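Local coordinates for glutathione S-transferase (Legionella pneumophila subsp. pneumophila str. Philadelphia 1, PDB 3NIV) that acts as a zeta-class glutathione S-transferase and probably also isomerises maleylacetoacetate, at the interface of chains A and B. Sequence-based numbering; all coordinates share one arbitrary frame. Chains: chain A/B, Glutathione S-transferase.

Contact 1: the interface of chains A and B. Residues chain A 61, 66, 71, 75, 79; chain B 90-91, 94-95, 97.
With CG anti to its backbone N (chi1 177°), A:Tyr75 swings its ring out from helix 69-79 against the first turn of helix 90-106 of chain B, where B:Pro90 and B:Phe91 sit. A:Leu66, on strand 64-67, has the same kind of first torsion (chi1 175°) and brings its two methyls to the next turn of that helix.

The tyrosine meets its partner with a rim. The carbonyl carbon of B:Pro90 and the backbone N of B:Phe91 lie at the ring's edge, in its plane, and ring carbon CD1 of A:Tyr75 is 3.6 Å from the B:Pro90 carbonyl O. CG2 of A:Ile79, from the same helix as the tyrosine, rests over one face of the ring toward its rim, and this should help fix how the ring is turned.

The methyl of B:Ala94 points at two chain A groups: CD2 of A:Leu66 lies 3.6 Å from its CB, and CB of A:Tyr75 3.8 Å from the same atom. CD1 of A:Leu66 goes to the backbone, 3.7 Å from N of B:Thr95. On the far flank, CB of A:Ala71 packs 3.7 Å from the carbonyl O of B:Ala94.

B:Phe91 comes alongside A:Ile61, the two side chains running past each other in opposite directions, with CD1 of the isoleucine 3.9 Å from CD1 of the ring. Its CE1 also reaches CB of A:Leu66. Behind the ring, B:Thr95 OG1 hangs over the rim of one face and donates a 2.7 Å hydrogen bond to the carbonyl O of B:Phe91, approaching from above the carbonyl plane, 45° out of it.

No polar pair bridges the chains here. The patch works by fit, seating the N-terminal end of one subunit's helix 90-106 against the N-terminal domain of the other, and so helps hold the dimer together.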
loop_
_atom_site.group_PDB
_atom_site.type_symbol
_atom_site.label_atom_id
_atom_site.label_comp_id
_atom_site.label_asym_id
_atom_site.label_seq_id
_atom_site.Cartn_x
_atom_site.Cartn_y
_atom_site.Cartn_z
ATOM N N ILE A 61 -7.701 18.289 8.589
ATOM C CA ILE A 61 -8.923 18.134 9.362
ATOM C C ILE A 61 -8.835 19.012 10.603
ATOM O O ILE A 61 -8.322 18.593 11.641
ATOM C CB ILE A 61 -9.099 16.677 9.799
ATOM C CG1 ILE A 61 -8.916 15.744 8.602
ATOM C CG2 ILE A 61 -10.461 16.476 10.411
ATOM C CD1 ILE A 61 -8.507 14.333 8.977
ATOM N N LEU A 66 -3.300 14.572 7.544
ATOM C CA LEU A 66 -3.242 13.141 7.282
ATOM C C LEU A 66 -2.795 12.831 5.845
ATOM O O LEU A 66 -3.376 13.331 4.884
ATOM C CB LEU A 66 -4.620 12.528 7.537
ATOM C CG LEU A 66 -4.817 11.047 7.220
ATOM C CD1 LEU A 66 -4.026 10.181 8.193
ATOM C CD2 LEU A 66 -6.310 10.684 7.240
ATOM N N ALA A 71 -4.824 5.547 3.246
ATOM C CA ALA A 71 -5.174 5.937 4.603
ATOM C C ALA A 71 -6.233 7.020 4.604
ATOM O O ALA A 71 -7.171 6.970 5.382
ATOM C CB ALA A 71 -3.939 6.405 5.373
ATOM N N TYR A 75 -10.162 6.713 6.128
ATOM C CA TYR A 75 -10.679 7.714 7.058
ATOM C C TYR A 75 -12.046 8.211 6.587
ATOM O O TYR A 75 -13.025 8.162 7.326
ATOM C CB TYR A 75 -9.692 8.885 7.206
ATOM C CG TYR A 75 -10.186 10.010 8.096
ATOM C CD1 TYR A 75 -9.997 9.971 9.472
ATOM C CD2 TYR A 75 -10.830 11.118 7.557
ATOM C CE1 TYR A 75 -10.451 11.003 10.288
ATOM C CE2 TYR A 75 -11.285 12.148 8.364
ATOM C CZ TYR A 75 -11.093 12.084 9.725
ATOM O OH TYR A 75 -11.546 13.107 10.526
ATOM N N ILE A 79 -15.636 7.979 8.706
ATOM C CA ILE A 79 -16.462 9.088 9.170
ATOM C C ILE A 79 -17.691 9.297 8.277
ATOM O O ILE A 79 -18.699 9.857 8.715
ATOM C CB ILE A 79 -15.665 10.394 9.280
ATOM C CG1 ILE A 79 -15.214 10.873 7.900
ATOM C CG2 ILE A 79 -14.447 10.206 10.169
ATOM C CD1 ILE A 79 -14.576 12.242 7.918
ATOM N N PRO B 90 -10.824 7.802 14.855
ATOM C CA PRO B 90 -10.657 7.670 13.408
ATOM C C PRO B 90 -9.382 8.341 12.904
ATOM O O PRO B 90 -8.714 7.780 12.030
ATOM C CB PRO B 90 -11.906 8.365 12.857
ATOM C CG PRO B 90 -12.928 8.180 13.932
ATOM C CD PRO B 90 -12.150 8.331 15.211
ATOM N N PHE B 91 -9.031 9.503 13.453
ATOM C CA PHE B 91 -7.829 10.191 12.994
ATOM C C PHE B 91 -6.566 9.413 13.309
ATOM O O PHE B 91 -5.708 9.243 12.449
ATOM C CB PHE B 91 -7.710 11.604 13.568
ATOM C CG PHE B 91 -6.477 12.328 13.109
ATOM C CD1 PHE B 91 -6.388 12.825 11.822
ATOM C CD2 PHE B 91 -5.392 12.492 13.955
ATOM C CE1 PHE B 91 -5.236 13.490 11.390
ATOM C CE2 PHE B 91 -4.242 13.152 13.527
ATOM C CZ PHE B 91 -4.170 13.650 12.244
ATOM N N ALA B 94 -6.387 6.330 11.313
ATOM C CA ALA B 94 -5.923 6.648 9.961
ATOM C C ALA B 94 -4.437 6.983 9.942
ATOM O O ALA B 94 -3.702 6.549 9.059
ATOM C CB ALA B 94 -6.734 7.800 9.372
ATOM N N THR B 95 -4.010 7.754 10.935
ATOM C CA THR B 95 -2.627 8.193 11.069
ATOM C C THR B 95 -1.649 7.027 11.178
ATOM O O THR B 95 -0.569 7.043 10.601
ATOM C CB THR B 95 -2.497 9.105 12.299
ATOM O OG1 THR B 95 -3.281 10.283 12.083
ATOM C CG2 THR B 95 -1.061 9.495 12.554
ATOM N N LYS B 97 -2.388 3.978 10.230
ATOM C CA LYS B 97 -2.566 3.306 8.952
ATOM C C LYS B 97 -1.564 3.842 7.935
ATOM O O LYS B 97 -0.915 3.077 7.222
ATOM C CB LYS B 97 -3.989 3.523 8.437
ATOM C CG LYS B 97 -4.434 2.494 7.427
ATOM C CD LYS B 97 -5.279 1.411 8.074
ATOM C CE LYS B 97 -6.746 1.803 8.060
ATOM N NZ LYS B 97 -7.627 0.622 8.286
#

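Contact 2: the interface of chains A and B. Residues chain A 67-68, 70-71, 104-105; chain B 98, 101-102, 105-106.
The Gln-Ser turn between strand 64-67 and helix 69-79, which in glutathione S-transferases belongs to the glutathione site, here faces helix 90-106 of the other subunit. In A:Gln68, at this turn, the bend at chi2 (-67°) turns the amide along the chain B helix toward B:Asp106. The two side chains meet tip to tip: NE2 of A:Gln68 donates a 2.9 Å hydrogen bond to carboxylate OD2 of B:Asp106, on its syn side but 28° out of the carboxylate plane, and the two flat groups are turned 45° from each other.

The rest of the glutamine lies along the helix. CG of A:Gln68 is 3.6 Å from CB of B:Ser98, and the amide OE1 of A:Gln68 is 3.7 Å from CB of B:Leu101, whose side chain runs the opposite way. CD1 of B:Leu101 pushes into the start of helix 69-79, 3.5 Å from the backbone N of A:Ala71 and 3.7 Å from CB of selenomethionine A:Met70. Nearby, CB of B:Ser98 packs 3.6 Å from the methyl CB of A:Ala71.

Farther along, A:Cys105 and B:Cys105 point SG to SG at 3.2 Å. A disulfide can link the chains at this cysteine, but in this model the sulfurs are too far apart for a bond; they sit in contact.

The contact thus joins the subunits and probably steadies the glutathione-binding turn of one from the helix of its partner.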
loop_
_atom_site.group_PDB
_atom_site.type_symbol
_atom_site.label_atom_id
_atom_site.label_comp_id
_atom_site.label_asym_id
_atom_site.label_seq_id
_atom_site.Cartn_x
_atom_site.Cartn_y
_atom_site.Cartn_z
ATOM N N SER A 67 -1.775 11.988 5.714
ATOM C CA SER A 67 -1.205 11.619 4.425
ATOM C C SER A 67 -1.556 10.193 4.035
ATOM O O SER A 67 -2.174 9.456 4.808
ATOM C CB SER A 67 0.318 11.717 4.477
ATOM O OG SER A 67 0.717 12.679 5.427
ATOM N N GLN A 68 -1.113 9.817 2.837
ATOM C CA GLN A 68 -1.278 8.478 2.283
ATOM C C GLN A 68 -2.694 8.258 1.777
ATOM O O GLN A 68 -3.635 8.114 2.558
ATOM C CB GLN A 68 -0.872 7.391 3.277
ATOM C CG GLN A 68 0.611 7.375 3.608
ATOM C CD GLN A 68 1.486 6.970 2.425
ATOM O OE1 GLN A 68 1.048 6.252 1.528
ATOM N NE2 GLN A 68 2.733 7.418 2.431
HETATM N N MSE A 70 -4.443 5.808 0.478
HETATM C CA MSE A 70 -5.227 4.687 1.007
HETATM C C MSE A 70 -5.700 4.955 2.440
HETATM O O MSE A 70 -6.837 4.653 2.794
HETATM C CB MSE A 70 -4.444 3.380 0.932
HETATM C CG MSE A 70 -3.928 3.074 -0.454
HETATM SE SE MSE A 70 -5.345 3.134 -1.816
HETATM C CE MSE A 70 -6.217 1.427 -1.408
ATOM N N ALA A 71 -4.824 5.547 3.246
ATOM C CA ALA A 71 -5.174 5.937 4.603
ATOM C C ALA A 71 -6.233 7.020 4.604
ATOM O O ALA A 71 -7.171 6.970 5.382
ATOM C CB ALA A 71 -3.939 6.405 5.373
ATOM N N ALA A 104 -1.761 0.062 -5.847
ATOM C CA ALA A 104 -1.121 1.014 -4.967
ATOM C C ALA A 104 0.179 0.511 -4.329
ATOM O O ALA A 104 0.939 1.308 -3.803
ATOM C CB ALA A 104 -2.101 1.462 -3.902
ATOM N N CYS A 105 0.438 -0.791 -4.377
ATOM C CA CYS A 105 1.657 -1.345 -3.770
ATOM C C CYS A 105 2.566 -2.012 -4.782
ATOM O O CYS A 105 3.784 -1.909 -4.692
ATOM C CB CYS A 105 1.324 -2.376 -2.685
ATOM S SG CYS A 105 0.826 -1.678 -1.101
ATOM N N SER B 98 -1.428 5.163 7.895
ATOM C CA SER B 98 -0.568 5.825 6.925
ATOM C C SER B 98 0.913 5.578 7.183
ATOM O O SER B 98 1.712 5.459 6.244
ATOM C CB SER B 98 -0.837 7.321 6.927
ATOM O OG SER B 98 -0.278 7.919 8.073
ATOM N N LEU B 101 1.561 2.355 5.812
ATOM C CA LEU B 101 1.662 2.494 4.361
ATOM C C LEU B 101 3.012 3.056 3.918
ATOM O O LEU B 101 3.508 2.685 2.863
ATOM C CB LEU B 101 0.504 3.339 3.821
ATOM C CG LEU B 101 -0.837 2.657 4.098
ATOM C CD1 LEU B 101 -2.038 3.544 3.763
ATOM C CD2 LEU B 101 -0.892 1.346 3.334
ATOM N N ILE B 102 3.611 3.935 4.720
ATOM C CA ILE B 102 4.959 4.408 4.402
ATOM C C ILE B 102 5.794 3.178 4.123
ATOM O O ILE B 102 6.507 3.110 3.127
ATOM C CB ILE B 102 5.622 5.203 5.547
ATOM C CG1 ILE B 102 5.113 6.646 5.613
ATOM C CG2 ILE B 102 7.140 5.225 5.399
ATOM C CD1 ILE B 102 5.673 7.415 6.816
ATOM N N CYS B 105 4.099 0.650 1.238
ATOM C CA CYS B 105 3.939 1.270 -0.067
ATOM C C CYS B 105 5.160 2.011 -0.577
ATOM O O CYS B 105 5.502 1.905 -1.744
ATOM C CB CYS B 105 2.764 2.232 -0.042
ATOM S SG CYS B 105 1.212 1.368 -0.061
ATOM N N ASP B 106 5.810 2.767 0.294
ATOM C CA ASP B 106 6.896 3.642 -0.121
ATOM C C ASP B 106 8.259 3.019 0.095
ATOM O O ASP B 106 9.272 3.634 -0.211
ATOM C CB ASP B 106 6.821 4.962 0.644
ATOM C CG ASP B 106 5.494 5.670 0.449
ATOM O OD1 ASP B 106 4.735 5.260 -0.463
ATOM O OD2 ASP B 106 5.213 6.631 1.200
#

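Contact 1 and contact 2 follow one another along the same seam, their C-alpha centres about 12 Å apart. In both, strand 64-67 and helix 69-79 of chain A face helix 90-106 of chain B, and A:Ala71 belongs to both; contact 2 also brings in helix 90-106 of chain A, which meets its own copy at the cysteines. Contact 1 takes the start of the chain B helix with apolar groups; contact 2 takes its later turns, adding a polar bond. Each has a twin with the chains exchanged, so both ends of each helix 90-106 are packed against the partner subunit, on both sides of the two-fold axis.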